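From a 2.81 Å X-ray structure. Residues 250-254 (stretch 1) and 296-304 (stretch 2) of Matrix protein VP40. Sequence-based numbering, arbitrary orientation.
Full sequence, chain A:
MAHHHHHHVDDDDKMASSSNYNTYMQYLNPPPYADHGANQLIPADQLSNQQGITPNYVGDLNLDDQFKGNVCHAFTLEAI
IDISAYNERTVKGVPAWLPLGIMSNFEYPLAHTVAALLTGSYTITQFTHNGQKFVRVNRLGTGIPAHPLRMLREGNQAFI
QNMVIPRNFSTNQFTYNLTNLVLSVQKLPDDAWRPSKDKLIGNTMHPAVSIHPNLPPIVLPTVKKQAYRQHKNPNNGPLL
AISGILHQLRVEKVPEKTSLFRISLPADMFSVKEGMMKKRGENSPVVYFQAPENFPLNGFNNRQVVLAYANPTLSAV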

# COMPACT_ATOMS: atom_id res chain seq x y z
N ARG A 250 -4.51 25.21 24.79
CA ARG A 250 -3.64 24.09 25.20
C ARG A 250 -3.51 23.01 24.14
O ARG A 250 -4.50 22.37 23.74
N VAL A 251 -2.28 22.78 23.71
CA VAL A 251 -1.98 21.72 22.77
C VAL A 251 -1.74 20.41 23.54
O VAL A 251 -0.92 20.37 24.43
N GLU A 252 -2.48 19.37 23.25
CA GLU A 252 -2.20 18.10 23.89
C GLU A 252 -1.86 17.02 22.86
O GLU A 252 -2.36 17.03 21.75
N LYS A 253 -0.96 16.14 23.22
CA LYS A 253 -0.58 15.07 22.32
C LYS A 253 -1.66 14.02 22.30
O LYS A 253 -2.16 13.62 23.33
N VAL A 254 -2.02 13.55 21.12
CA VAL A 254 -3.03 12.50 21.03
C VAL A 254 -2.39 11.15 21.37
O VAL A 254 -1.43 10.73 20.72
N PRO A 296 8.63 18.33 21.28
CA PRO A 296 8.43 18.60 22.71
C PRO A 296 7.21 19.43 23.00
O PRO A 296 6.88 20.35 22.22
N LEU A 297 6.57 19.17 24.13
CA LEU A 297 5.27 19.81 24.40
C LEU A 297 5.46 21.27 24.71
O LEU A 297 4.59 22.08 24.44
N ASN A 298 6.59 21.59 25.34
CA ASN A 298 6.89 22.97 25.64
C ASN A 298 7.22 23.81 24.39
O ASN A 298 7.42 25.00 24.51
N GLY A 299 7.23 23.19 23.20
CA GLY A 299 7.61 23.90 21.95
C GLY A 299 6.49 24.51 21.11
O GLY A 299 6.69 24.83 19.95
N PHE A 300 5.30 24.66 21.70
CA PHE A 300 4.14 25.22 21.02
C PHE A 300 3.74 26.59 21.62
O PHE A 300 2.56 26.93 21.72
N ASN A 301 4.72 27.37 22.03
CA ASN A 301 4.41 28.61 22.75
C ASN A 301 4.54 29.87 21.92
O ASN A 301 3.97 30.89 22.28
N ASN A 302 5.31 29.78 20.84
CA ASN A 302 5.50 30.87 19.91
C ASN A 302 4.38 30.85 18.87
O ASN A 302 4.54 30.38 17.73
N ARG A 303 3.25 31.41 19.29
CA ARG A 303 2.02 31.38 18.52
C ARG A 303 1.77 32.72 17.88
O ARG A 303 2.21 33.75 18.39
N GLN A 304 1.03 32.70 16.79
CA GLN A 304 0.61 33.92 16.10
C GLN A 304 -0.69 33.63 15.35
O GLN A 304 -0.93 32.50 14.95

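No hydrogen bond joins these two stretches: the contact is made by packing alone, and one side chain, that of Val251, stands at its centre. The two segments bury 254 Å² between them, both sides summed, and Val251 accounts for 81 Å² of that, the largest share of any residue. The backbones do not come close enough to pair; the nearest CA atoms across the gap, those of Val251 and Phe300, lie 7.3 Å apart, leaving room for side chains to fill the space.

Val251 points its CA-to-CB bond toward the second stretch and has chi1 at 178° (t). CG1 of Val251 lies 3.6 Å from CD2 of Phe300, an apolar contact, and 4.0 Å from the centroid of the Phe300 ring. The direction from the centroid to CG1 is 28° off the ring normal, so the methyl sits over the face, the geometry of a CH-pi interaction. CG2 of Val251 touches Phe300 as well, 4.1 Å from CB of Phe300, and is also 4.0 Å from NH2 of Arg303, approaching the guanidinium obliquely.

Phe300 answers from the other side. It too points toward its partner stretch, with chi1 at -65° (m) and chi2 at -60°, which turns one ring face to the valine. The residue is buried in the assembly as a whole, yet stretch 1 covers just 35 Å² of it, so stretch 1 supplies only part of its shielding.

Arg303 also directs its CA-to-CB bond toward stretch 1. Its chi1 is -50° (m), and chi2 and chi3 are both t, at 178° and 164°, so the chain is extended as it reaches back past Phe300. Along the way NE of Arg303 donates a weak hydrogen bond to O of Phe300, 2.9 Å long but with an N-H...O angle of only 128°. NH1 and NH2 find hydrogen-bonding partners in residues adjoining the stretches. The guanidinium is thus tethered by polar contacts while its contact with Val251 adds none.

Leu297 contributes differently. Its CA-to-CB bond runs sideways, but chi1 of -88° and chi2 of -80°, both m, bring the end of the side chain nearer to the strand. CD1 of Leu297 lies 3.7 Å from O of Val251 and 4.2 Å from N of Lys253, so this methyl packs against the backbone rather than against a side chain. Upstream of Phe300, the local chain is held by a backbone hydrogen bond of 3.0 Å from N of Gly299 to O of Pro296.

Glu252 takes little part: it points away, as expected from alternation next to Val251, and its OE2 is hydrogen-bonded elsewhere in the structure. Lys253 has 29 Å² covered, with CB of Lys253 4.5 Å from CD2 of Leu297. It starts sideways, although the end of its side chain leads away, with chi1 to chi3 all t; its NZ likewise finds a partner elsewhere.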

# COMPACT_ATOMS: atom_id res chain seq x y z
CB ARG A 250 -4.17 23.43 26.46
CG ARG A 250 -4.01 24.31 27.67
CD ARG A 250 -4.58 23.62 28.89
NE ARG A 250 -4.78 24.59 29.95
CZ ARG A 250 -5.25 24.29 31.16
NH1 ARG A 250 -5.55 23.04 31.47
NH2 ARG A 250 -5.41 25.26 32.07
CB VAL A 251 -0.74 22.07 21.95
CG1 VAL A 251 -0.39 20.95 21.02
CG2 VAL A 251 -0.98 23.35 21.17
CB GLU A 252 -3.33 17.70 24.84
CG GLU A 252 -4.52 17.00 24.24
CD GLU A 252 -5.28 16.24 25.35
OE1 GLU A 252 -5.36 16.70 26.53
OE2 GLU A 252 -5.79 15.14 25.09
CB LYS A 253 0.73 14.43 22.79
CG LYS A 253 1.33 13.55 21.73
CD LYS A 253 2.79 13.18 22.01
CE LYS A 253 3.33 12.28 20.89
NZ LYS A 253 2.48 11.07 20.65
CB VAL A 254 -3.71 12.41 19.66
CG1 VAL A 254 -4.83 11.39 19.70
CG2 VAL A 254 -4.26 13.77 19.25
CB PRO A 296 9.66 19.41 23.08
CG PRO A 296 9.98 20.16 21.84
CD PRO A 296 9.71 19.18 20.74
CB LEU A 297 4.49 19.18 25.55
CG LEU A 297 3.54 18.00 25.25
CD1 LEU A 297 2.21 18.49 24.67
CD2 LEU A 297 4.16 16.85 24.41
CB ASN A 298 7.99 23.07 26.72
CG ASN A 298 9.39 22.81 26.19
OD1 ASN A 298 9.61 22.19 25.15
ND2 ASN A 298 10.36 23.27 26.94
CB PHE A 300 2.98 24.25 21.18
CG PHE A 300 3.19 22.93 20.49
CD1 PHE A 300 3.38 22.86 19.12
CD2 PHE A 300 3.10 21.75 21.21
CE1 PHE A 300 3.54 21.63 18.48
CE2 PHE A 300 3.24 20.52 20.57
CZ PHE A 300 3.47 20.47 19.20
CB ASN A 301 5.26 28.70 24.01
CG ASN A 301 4.89 27.63 25.02
OD1 ASN A 301 3.73 27.23 25.11
ND2 ASN A 301 5.88 27.16 25.79
CB ASN A 302 6.86 30.74 19.23
CG ASN A 302 7.12 31.85 18.21
OD1 ASN A 302 6.40 32.86 18.12
ND2 ASN A 302 8.17 31.65 17.43
CB ARG A 303 0.86 31.07 19.45
CG ARG A 303 1.08 29.87 20.34
CD ARG A 303 -0.09 29.66 21.26
NE ARG A 303 0.01 28.32 21.80
CZ ARG A 303 -0.55 27.92 22.92
NH1 ARG A 303 -1.31 28.72 23.64
NH2 ARG A 303 -0.40 26.67 23.31
CB GLN A 304 1.71 34.35 15.13
CG GLN A 304 1.43 35.62 14.36
CD GLN A 304 2.63 35.98 13.51
OE1 GLN A 304 2.82 35.39 12.47
NE2 GLN A 304 3.45 36.90 13.96